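Local coordinates for protein beta-fructofuranosidase (Arthrobacter, PDB 3WPU) that belongs to the levansucrase/invertase family of the beta-fructosidase clan, whose members are built round a five-bladed beta-propeller, at residues A[16-19]-A[20-24]; A[253-256]-A[257-260]; A[313-317]-A[318-322]. All coordinates share one frame; numbering follows the deposited sequence.

Interaction 1 of 3, residues A[16-19]-A[20-24]; sequences QAYA and PEDDF
The carbonyl oxygen of Ala19 takes two bonds, one of them weak. Asp22 N donates to Ala19 O at 3.0 Å with an N-H...O angle of 156°, and Arg379 NE adds the weak bond to the same oxygen. Asp22 also answers with its carboxylate. Ala19 N donates to Asp22 OD2 at 2.8 Å along a somewhat bent line that meets the oxygen from above the carboxylate plane. Through these two hydrogen bonds one residue closes the turn with backbone and side chain together. The same OD2 also packs against carbon, 3.4 Å from Ala19 CB and 3.6 Å from Tyr18 CB.

Beyond the turn, Tyr18 and Phe24 meet as an offset stack. Their ring planes differ by only 6° and their centroids are 4.2 Å apart. A chi1 of -178° swings the Phe24 ring away from its own backbone N and lays it over one face of Tyr18. Phe24 CB sits over the middle of that face, a CH-pi contact of 3.7 Å from CB to the Tyr18 centroid. Tyr18 CE2 in turn sits over the centre of the phenylalanine ring. Asp22 OD2 approaches the tyrosine at its edge, near the ring plane.

This is a type I beta turn from Ala19 to Asp22, flanked by an aromatic stack, in the N-terminal loop that leads to strand 26-27.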
ATOM      1  N   GLN A  16      14.313 -19.604   0.282  1.00 12.79           N
ATOM      2  CA  GLN A  16      14.736 -20.084  -1.040  1.00 14.20           C
ATOM      3  C   GLN A  16      13.811 -19.536  -2.132  1.00 13.51           C
ATOM      4  O   GLN A  16      12.576 -19.453  -1.958  1.00 11.88           O
ATOM      5  CB  GLN A  16      14.812 -21.614  -1.082  1.00 17.76           C
ATOM      6  CG  GLN A  16      13.499 -22.357  -1.027  1.00 21.04           C
ATOM      7  CD  GLN A  16      13.703 -23.834  -0.720  1.00 24.98           C
ATOM      8  OE1 GLN A  16      14.102 -24.607  -1.605  1.00 30.18           O
ATOM      9  NE2 GLN A  16      13.457 -24.235   0.535  1.00 25.65           N
ATOM     10  N   ALA A  17      14.420 -19.140  -3.236  1.00 13.00           N
ATOM     11  CA  ALA A  17      13.704 -18.592  -4.385  1.00 13.42           C
ATOM     12  C   ALA A  17      13.198 -19.675  -5.307  1.00 14.24           C
ATOM     13  O   ALA A  17      13.832 -20.729  -5.480  1.00 15.31           O
ATOM     14  CB  ALA A  17      14.614 -17.666  -5.178  1.00 13.47           C
ATOM     15  N   TYR A  18      12.075 -19.377  -5.945  1.00 13.90           N
ATOM     16  CA  TYR A  18      11.499 -20.196  -6.989  1.00 14.87           C
ATOM     17  C   TYR A  18      11.289 -19.312  -8.227  1.00 14.11           C
ATOM     18  O   TYR A  18      11.444 -18.080  -8.160  1.00 14.76           O
ATOM     19  CB  TYR A  18      10.169 -20.780  -6.515  1.00 15.62           C
ATOM     20  CG  TYR A  18      10.287 -21.686  -5.311  1.00 17.48           C
ATOM     21  CD1 TYR A  18      10.291 -23.069  -5.461  1.00 19.71           C
ATOM     22  CD2 TYR A  18      10.421 -21.173  -4.034  1.00 18.05           C
ATOM     23  CE1 TYR A  18      10.404 -23.906  -4.364  1.00 21.07           C
ATOM     24  CE2 TYR A  18      10.540 -22.003  -2.931  1.00 19.67           C
ATOM     25  CZ  TYR A  18      10.533 -23.369  -3.104  1.00 21.08           C
ATOM     26  OH  TYR A  18      10.663 -24.213  -2.023  1.00 24.36           O
ATOM     27  N   ALA A  19      11.002 -19.934  -9.372  1.00 13.62           N
ATOM     28  CA  ALA A  19      10.617 -19.181 -10.571  1.00 13.66           C
ATOM     29  C   ALA A  19       9.313 -18.453 -10.319  1.00 13.14           C
ATOM     30  O   ALA A  19       8.430 -18.977  -9.636  1.00 12.17           O
ATOM     31  CB  ALA A  19      10.508 -20.074 -11.799  1.00 14.59           C
ATOM     32  N   PRO A  20       9.172 -17.258 -10.900  1.00 12.57           N
ATOM     33  CA  PRO A  20       7.881 -16.560 -10.744  1.00 12.55           C
ATOM     34  C   PRO A  20       6.686 -17.400 -11.175  1.00 12.99           C
ATOM     35  O   PRO A  20       5.617 -17.298 -10.576  1.00 12.09           O
ATOM     36  CB  PRO A  20       8.067 -15.327 -11.618  1.00 12.39           C
ATOM     37  CG  PRO A  20       9.493 -15.015 -11.407  1.00 12.23           C
ATOM     38  CD  PRO A  20      10.163 -16.383 -11.535  1.00 12.29           C
ATOM     39  N   GLU A  21       6.891 -18.277 -12.171  1.00 12.87           N
ATOM     40  CA  GLU A  21       5.827 -19.134 -12.713  1.00 13.60           C
ATOM     41  C   GLU A  21       5.591 -20.447 -11.945  1.00 13.00           C
ATOM     42  O   GLU A  21       4.657 -21.172 -12.261  1.00 12.82           O
ATOM     43  CB  GLU A  21       6.141 -19.465 -14.193  1.00 13.95           C
ATOM     44  CG  GLU A  21       6.260 -18.245 -15.083  1.00 14.71           C
ATOM     45  CD  GLU A  21       7.627 -17.540 -15.013  1.00 15.09           C
ATOM     46  OE1 GLU A  21       8.525 -17.956 -14.246  1.00 15.03           O
ATOM     47  OE2 GLU A  21       7.800 -16.518 -15.704  1.00 18.58           O
ATOM     48  N   ASP A  22       6.438 -20.754 -10.954  1.00 12.89           N
ATOM     49  CA  ASP A  22       6.323 -21.953 -10.127  1.00 14.35           C
ATOM     50  C   ASP A  22       5.127 -21.891  -9.190  1.00 14.06           C
ATOM     51  O   ASP A  22       4.545 -20.832  -9.000  1.00 14.07           O
ATOM     52  CB  ASP A  22       7.588 -22.149  -9.272  1.00 15.68           C
ATOM     53  CG  ASP A  22       8.782 -22.654 -10.082  1.00 18.65           C
ATOM     54  OD1 ASP A  22       8.582 -23.181 -11.203  1.00 23.46           O
ATOM     55  OD2 ASP A  22       9.938 -22.546  -9.594  1.00 21.20           O
ATOM     56  N   ASP A  23       4.761 -23.038  -8.638  1.00 14.00           N
ATOM     57  CA  ASP A  23       3.541 -23.160  -7.840  1.00 15.15           C
ATOM     58  C   ASP A  23       3.724 -22.961  -6.345  1.00 15.38           C
ATOM     59  O   ASP A  23       2.736 -22.960  -5.598  1.00 17.97           O
ATOM     60  CB  ASP A  23       2.904 -24.503  -8.152  1.00 16.01           C
ATOM     61  CG  ASP A  23       2.459 -24.559  -9.563  1.00 17.14           C
ATOM     62  OD1 ASP A  23       3.216 -25.067 -10.420  1.00 19.61           O
ATOM     63  OD2 ASP A  23       1.399 -24.001  -9.831  1.00 17.74           O
ATOM     64  N   PHE A  24       4.958 -22.771  -5.897  1.00 14.25           N
ATOM     65  CA  PHE A  24       5.202 -22.616  -4.482  1.00 14.14           C
ATOM     66  C   PHE A  24       4.551 -21.356  -3.935  1.00 12.08           C
ATOM     67  O   PHE A  24       4.784 -20.267  -4.443  1.00 12.35           O
ATOM     68  CB  PHE A  24       6.688 -22.527  -4.208  1.00 15.01           C
ATOM     69  CG  PHE A  24       7.001 -22.417  -2.755  1.00 15.91           C
ATOM     70  CD1 PHE A  24       7.171 -23.553  -1.976  1.00 16.82           C
ATOM     71  CD2 PHE A  24       7.079 -21.165  -2.150  1.00 16.30           C
ATOM     72  CE1 PHE A  24       7.475 -23.442  -0.618  1.00 17.26           C
ATOM     73  CE2 PHE A  24       7.343 -21.052  -0.791  1.00 16.62           C
ATOM     74  CZ  PHE A  24       7.540 -22.192  -0.024  1.00 16.93           C
TER

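Interaction 2 of 3, residues A[253-256]-A[257-260]; sequences PAHP and GETF
His255, Pro256 and Gly257 make up most of a tight reversal of the chain, which the N-H of Glu258 closes. Glu258 N donates to His255 O at 3.3 Å, a weak but fairly straight bond. The backbone angles identify a type II beta turn: Pro256 has the extended conformation expected of its second residue, and Gly257 has a positive phi of 88°, which suits the third position because it carries no side chain to collide with the preceding carbonyl, Pro256 O. Gly257 N is bonded to Glu251 OE2.

A water within bonding distance of both carbonyl oxygens, 2.6 Å from His255 O and 2.8 Å from Glu258 O, probably adds a second link between the ends of the turn. The ring of Phe260 presents its edge to this water, which lies in the ring plane about 3.4 Å from Phe260 CE2. His255 CB comes to the same rim, 4.1 Å from that CE2.

The side chains of His255 and Glu258 run past one another at a slant, with imidazole and carboxylate planes 17° apart. Extended beyond CG (chi2 -175°), the Glu258 chain carries OE1 up to His255 CB, at 3.4 Å; His255 ND1 and Glu258 OE1 remain 5.0 Å apart. The stronger polar partners lie elsewhere: His255 ND1 is hydrogen-bonded to Asp252 OD2, while Glu258 OE2 forms a salt bridge with Lys312.

Backbone, and probably water, thus hold the turn, while the two ionisable side chains appear to be oriented mainly by outside partners. The charge of His255 is not seen; any stabilisation of a protonated imidazole would come mainly from Asp252, Glu258 probably adding little because Lys312 balances it.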
ATOM      1  N   PRO A 253      14.587  -7.235 -10.284  1.00 13.54           N
ATOM      2  CA  PRO A 253      15.980  -7.201 -10.768  1.00 14.61           C
ATOM      3  C   PRO A 253      16.444  -8.566 -11.297  1.00 14.75           C
ATOM      4  O   PRO A 253      17.283  -8.642 -12.227  1.00 16.23           O
ATOM      5  CB  PRO A 253      16.780  -6.775  -9.527  1.00 14.93           C
ATOM      6  CG  PRO A 253      15.799  -6.023  -8.685  1.00 14.51           C
ATOM      7  CD  PRO A 253      14.458  -6.632  -8.949  1.00 13.68           C
ATOM      8  N   ALA A 254      15.887  -9.640 -10.749  1.00 14.84           N
ATOM      9  CA  ALA A 254      16.227 -11.007 -11.179  1.00 15.72           C
ATOM     10  C   ALA A 254      15.586 -11.398 -12.504  1.00 16.35           C
ATOM     11  O   ALA A 254      15.940 -12.441 -13.081  1.00 17.20           O
ATOM     12  CB  ALA A 254      15.867 -12.015 -10.102  1.00 15.92           C
ATOM     13  N   HIS A 255      14.654 -10.578 -12.999  1.00 16.48           N
ATOM     14  CA  HIS A 255      13.961 -10.827 -14.272  1.00 16.78           C
ATOM     15  C   HIS A 255      13.816  -9.539 -15.074  1.00 18.57           C
ATOM     16  O   HIS A 255      12.703  -9.028 -15.281  1.00 18.51           O
ATOM     17  CB  HIS A 255      12.612 -11.506 -14.032  1.00 17.44           C
ATOM     18  CG  HIS A 255      12.738 -12.809 -13.326  1.00 17.21           C
ATOM     19  ND1 HIS A 255      12.634 -12.930 -11.958  1.00 17.48           N
ATOM     20  CD2 HIS A 255      13.061 -14.040 -13.786  1.00 17.81           C
ATOM     21  CE1 HIS A 255      12.839 -14.185 -11.613  1.00 18.11           C
ATOM     22  NE2 HIS A 255      13.106 -14.876 -12.705  1.00 18.15           N
ATOM     23  N   PRO A 256      14.955  -8.995 -15.541  1.00 19.65           N
ATOM     24  CA  PRO A 256      14.923  -7.724 -16.245  1.00 19.99           C
ATOM     25  C   PRO A 256      14.072  -7.832 -17.505  1.00 19.88           C
ATOM     26  O   PRO A 256      14.074  -8.871 -18.174  1.00 21.37           O
ATOM     27  CB  PRO A 256      16.403  -7.442 -16.554  1.00 21.30           C
ATOM     28  CG  PRO A 256      17.078  -8.766 -16.459  1.00 20.57           C
ATOM     29  CD  PRO A 256      16.317  -9.559 -15.455  1.00 20.62           C
ATOM     30  N   GLY A 257      13.335  -6.769 -17.804  1.00 20.46           N
ATOM     31  CA  GLY A 257      12.538  -6.693 -19.010  1.00 21.66           C
ATOM     32  C   GLY A 257      11.130  -7.250 -18.897  1.00 21.79           C
ATOM     33  O   GLY A 257      10.345  -7.112 -19.834  1.00 25.78           O
ATOM     34  N   GLU A 258      10.805  -7.878 -17.766  1.00 19.53           N
ATOM     35  CA  GLU A 258       9.470  -8.386 -17.515  1.00 17.83           C
ATOM     36  C   GLU A 258       8.809  -7.459 -16.514  1.00 14.86           C
ATOM     37  O   GLU A 258       9.499  -6.785 -15.779  1.00 14.47           O
ATOM     38  CB  GLU A 258       9.535  -9.794 -16.944  1.00 20.55           C
ATOM     39  CG  GLU A 258      10.115 -10.787 -17.938  1.00 23.91           C
ATOM     40  CD  GLU A 258      10.072 -12.214 -17.451  1.00 28.76           C
ATOM     41  OE1 GLU A 258      10.128 -12.443 -16.223  1.00 29.33           O
ATOM     42  OE2 GLU A 258       9.991 -13.118 -18.322  1.00 34.43           O
ATOM     43  N   THR A 259       7.487  -7.392 -16.559  1.00 12.71           N
ATOM     44  CA  THR A 259       6.728  -6.620 -15.553  1.00 11.78           C
ATOM     45  C   THR A 259       5.810  -7.542 -14.778  1.00 10.66           C
ATOM     46  O   THR A 259       5.023  -8.303 -15.364  1.00 10.87           O
ATOM     47  CB  THR A 259       5.923  -5.474 -16.191  1.00 11.73           C
ATOM     48  OG1 THR A 259       6.816  -4.632 -16.935  1.00 12.97           O
ATOM     49  CG2 THR A 259       5.209  -4.618 -15.093  1.00 11.64           C
ATOM     50  N   PHE A 260       5.858  -7.412 -13.449  1.00 10.63           N
ATOM     51  CA  PHE A 260       5.011  -8.191 -12.558  1.00 10.14           C
ATOM     52  C   PHE A 260       4.106  -7.268 -11.787  1.00  9.73           C
ATOM     53  O   PHE A 260       4.281  -6.061 -11.816  1.00  9.95           O
ATOM     54  CB  PHE A 260       5.834  -9.022 -11.583  1.00 10.31           C
ATOM     55  CG  PHE A 260       6.606 -10.117 -12.255  1.00 11.05           C
ATOM     56  CD1 PHE A 260       6.014 -11.349 -12.466  1.00 11.40           C
ATOM     57  CD2 PHE A 260       7.901  -9.901 -12.666  1.00 11.62           C
ATOM     58  CE1 PHE A 260       6.710 -12.368 -13.114  1.00 11.94           C
ATOM     59  CE2 PHE A 260       8.602 -10.918 -13.309  1.00 11.41           C
ATOM     60  CZ  PHE A 260       8.003 -12.134 -13.517  1.00 11.74           C
TER
HETATM   61  O   HOH W   1      10.692  -8.284 -13.743  1.00 11.68           O

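Interaction 3 of 3, residues A[313-317]-A[318-322]; sequences AKNKQ and LTEWE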
ATOM      1  N   ALA A 313       2.839  -9.442 -16.910  1.00 12.40           N
ATOM      2  CA  ALA A 313       2.364  -8.758 -18.132  1.00 12.86           C
ATOM      3  C   ALA A 313       2.768  -9.582 -19.358  1.00 14.11           C
ATOM      4  O   ALA A 313       3.873 -10.178 -19.405  1.00 14.29           O
ATOM      5  CB  ALA A 313       2.935  -7.359 -18.225  1.00 13.23           C
ATOM      6  N   LYS A 314       1.860  -9.639 -20.320  1.00 14.87           N
ATOM      7  CA  LYS A 314       2.103 -10.408 -21.552  1.00 17.08           C
ATOM      8  C   LYS A 314       2.544  -9.512 -22.700  1.00 18.07           C
ATOM      9  O   LYS A 314       2.979 -10.007 -23.743  1.00 19.09           O
ATOM     10  CB  LYS A 314       0.841 -11.175 -21.930  1.00 18.84           C
ATOM     11  CG  LYS A 314       0.354 -12.109 -20.833  1.00 21.51           C
ATOM     12  CD  LYS A 314      -0.586 -13.187 -21.359  1.00 25.15           C
ATOM     13  CE  LYS A 314      -1.976 -12.680 -21.687  1.00 28.41           C
ATOM     14  NZ  LYS A 314      -2.763 -13.760 -22.369  1.00 30.74           N
ATOM     15  N   ASN A 315       2.417  -8.200 -22.543  1.00 17.42           N
ATOM     16  CA  ASN A 315       2.861  -7.261 -23.590  1.00 17.76           C
ATOM     17  C   ASN A 315       3.533  -6.027 -23.008  1.00 18.98           C
ATOM     18  O   ASN A 315       3.455  -5.787 -21.794  1.00 18.49           O
ATOM     19  CB  ASN A 315       1.713  -6.906 -24.555  1.00 17.24           C
ATOM     20  CG  ASN A 315       0.534  -6.232 -23.874  1.00 17.71           C
ATOM     21  OD1 ASN A 315       0.642  -5.746 -22.771  1.00 18.22           O
ATOM     22  ND2 ASN A 315      -0.601  -6.202 -24.549  1.00 17.48           N
ATOM     23  N   LYS A 316       4.180  -5.237 -23.865  1.00 19.87           N
ATOM     24  CA  LYS A 316       4.935  -4.070 -23.399  1.00 22.43           C
ATOM     25  C   LYS A 316       4.024  -2.949 -22.922  1.00 19.92           C
ATOM     26  O   LYS A 316       4.421  -2.166 -22.059  1.00 19.31           O
ATOM     27  CB  LYS A 316       5.843  -3.528 -24.495  1.00 25.79           C
ATOM     28  CG  LYS A 316       6.904  -4.519 -24.934  1.00 30.82           C
ATOM     29  CD  LYS A 316       8.049  -3.828 -25.662  1.00 35.10           C
ATOM     30  CE  LYS A 316       9.166  -4.809 -25.995  1.00 37.39           C
ATOM     31  NZ  LYS A 316       9.640  -5.579 -24.804  1.00 38.87           N
ATOM     32  N   GLN A 317       2.807  -2.896 -23.464  1.00 19.87           N
ATOM     33  CA  GLN A 317       1.836  -1.835 -23.113  1.00 19.53           C
ATOM     34  C   GLN A 317       1.203  -2.087 -21.774  1.00 17.40           C
ATOM     35  O   GLN A 317       0.468  -1.226 -21.288  1.00 16.64           O
ATOM     36  CB  GLN A 317       0.677  -1.705 -24.123  1.00 22.04           C
ATOM     37  CG  GLN A 317       1.060  -1.730 -25.588  1.00 24.40           C
ATOM     38  CD  GLN A 317       1.087  -3.150 -26.118  1.00 26.96           C
ATOM     39  OE1 GLN A 317       2.085  -3.829 -26.004  1.00 27.78           O
ATOM     40  NE2 GLN A 317      -0.032  -3.603 -26.681  1.00 30.31           N
ATOM     41  N   LEU A 318       1.438  -3.266 -21.206  1.00 15.68           N
ATOM     42  CA  LEU A 318       0.855  -3.651 -19.917  1.00 15.06           C
ATOM     43  C   LEU A 318      -0.675  -3.705 -19.925  1.00 14.60           C
ATOM     44  O   LEU A 318      -1.331  -3.487 -18.890  1.00 13.34           O
ATOM     45  CB  LEU A 318       1.375  -2.735 -18.804  1.00 15.01           C
ATOM     46  CG  LEU A 318       2.893  -2.515 -18.735  1.00 15.15           C
ATOM     47  CD1 LEU A 318       3.227  -1.682 -17.513  1.00 15.59           C
ATOM     48  CD2 LEU A 318       3.683  -3.820 -18.708  1.00 15.12           C
ATOM     49  N   THR A 319      -1.261  -4.007 -21.080  1.00 14.67           N
ATOM     50  CA  THR A 319      -2.710  -4.147 -21.215  1.00 14.27           C
ATOM     51  C   THR A 319      -3.220  -5.594 -21.168  1.00 14.48           C
ATOM     52  O   THR A 319      -4.426  -5.817 -21.188  1.00 15.63           O
ATOM     53  CB  THR A 319      -3.180  -3.525 -22.534  1.00 14.22           C
ATOM     54  OG1 THR A 319      -2.465  -4.158 -23.615  1.00 14.05           O
ATOM     55  CG2 THR A 319      -2.893  -2.082 -22.555  1.00 14.57           C
ATOM     56  N   GLU A 320      -2.310  -6.576 -21.129  1.00 15.28           N
ATOM     57  CA  GLU A 320      -2.668  -7.992 -21.038  1.00 14.88           C
ATOM     58  C   GLU A 320      -1.786  -8.632 -19.977  1.00 13.28           C
ATOM     59  O   GLU A 320      -0.593  -8.414 -19.982  1.00 11.88           O
ATOM     60  CB  GLU A 320      -2.429  -8.694 -22.374  1.00 17.40           C
ATOM     61  CG  GLU A 320      -3.403  -8.219 -23.440  1.00 20.02           C
ATOM     62  CD  GLU A 320      -3.152  -8.826 -24.799  1.00 24.93           C
ATOM     63  OE1 GLU A 320      -3.821  -8.387 -25.757  1.00 27.99           O
ATOM     64  OE2 GLU A 320      -2.289  -9.723 -24.917  1.00 28.89           O
ATOM     65  N   TRP A 321      -2.408  -9.409 -19.092  1.00 11.90           N
ATOM     66  CA  TRP A 321      -1.765 -10.007 -17.928  1.00 11.63           C
ATOM     67  C   TRP A 321      -2.193 -11.464 -17.814  1.00 12.24           C
ATOM     68  O   TRP A 321      -3.293 -11.843 -18.272  1.00 12.39           O
ATOM     69  CB  TRP A 321      -2.182  -9.229 -16.652  1.00 11.13           C
ATOM     70  CG  TRP A 321      -1.594  -7.851 -16.619  1.00 10.24           C
ATOM     71  CD1 TRP A 321      -2.027  -6.761 -17.312  1.00  9.93           C
ATOM     72  CD2 TRP A 321      -0.440  -7.422 -15.897  1.00  9.87           C
ATOM     73  NE1 TRP A 321      -1.227  -5.698 -17.091  1.00  9.46           N
ATOM     74  CE2 TRP A 321      -0.236  -6.061 -16.215  1.00  9.38           C
ATOM     75  CE3 TRP A 321       0.454  -8.055 -15.026  1.00  9.82           C
ATOM     76  CZ2 TRP A 321       0.795  -5.316 -15.681  1.00  9.39           C
ATOM     77  CZ3 TRP A 321       1.508  -7.298 -14.502  1.00  9.95           C
ATOM     78  CH2 TRP A 321       1.649  -5.942 -14.818  1.00  9.75           C
ATOM     79  N   GLU A 322      -1.330 -12.270 -17.204  1.00 12.71           N
ATOM     80  CA  GLU A 322      -1.658 -13.642 -16.836  1.00 13.70           C
ATOM     81  C   GLU A 322      -1.449 -13.772 -15.329  1.00 12.54           C
ATOM     82  O   GLU A 322      -0.462 -13.279 -14.770  1.00 12.16           O
ATOM     83  CB  GLU A 322      -0.816 -14.693 -17.594  1.00 16.94           C
ATOM     84  CG  GLU A 322       0.627 -14.707 -17.231  1.00 18.35           C
ATOM     85  CD  GLU A 322       1.444 -15.696 -18.052  1.00 20.55           C
ATOM     86  OE1 GLU A 322       2.582 -15.943 -17.643  1.00 21.15           O
ATOM     87  OE2 GLU A 322       0.969 -16.152 -19.115  1.00 22.94           O
TER
HETATM   88  O   HOH W   2      -2.697  -2.892 -26.068  1.00 36.76           O
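Ala313 lies against the indole of Trp321, its CB 3.8 Å from the centroid of the six-membered ring and almost on the ring normal. The two residues are an antiparallel, non-hydrogen-bonded pair, and the indole is held in turn by a bond from Trp321 NE1 to Leu318 O. The same methyl group meets Leu318 CD2 at 3.6 Å. Next along the chain, Lys314 N donates to Glu320 O at 2.8 Å, an almost straight bond (175°). Its side chain passes over Glu320 and crosses Glu322 at about a right angle, with CD by Glu322 OE2. A bend at chi3 (-75°) then turns CE, which lies 3.8 Å from Trp321 O; Lys314 NZ stays 4.8 Å from Glu320 OE2, near but not touching.

The segments form the end of a beta-hairpin joining strand 305-313 to strand 321-331. Its tip contains a type I turn from Asn315 to Leu318, closed by Leu318 N to Asn315 O at 3.3 Å. Asn315 also works through its side chain. A chi1 of 61° tucks the amide back over the turn, where OD1 accepts from Thr319 N at 3.1 Å on an in-plane lone pair, and weakly from Glu320 N. On the other branch, Asn315 ND2 donates to Thr319 OG1 at 2.9 Å, so bonds at both ends fix which way the amide is flipped. Gln317, bent at chi2, donates through NE2 to a water that also bonds Thr319 OG1.

From the N terminus, the three contacts follow in series, none enclosing or crossing another. Interaction 1 closes a turn in the loop before strand 26-27, interaction 2 a turn between strands 245-250 and 260-266, and interaction 3 the hairpin between strands 305-313 and 321-331. All these strands belong to one mixed sheet. Interaction 1 meets interaction 2 by packing, Pro20 CG lying 3.5 Å from His255 CE1 and Pro20 CB 3.6 Å from Phe260 CE1. Interactions 2 and 3 are joined by a probable hydrogen bond of 2.9 Å between Ala313 N and Thr259 O. Interactions 1 and 3 do not touch, their nearest atoms being about 5 Å apart.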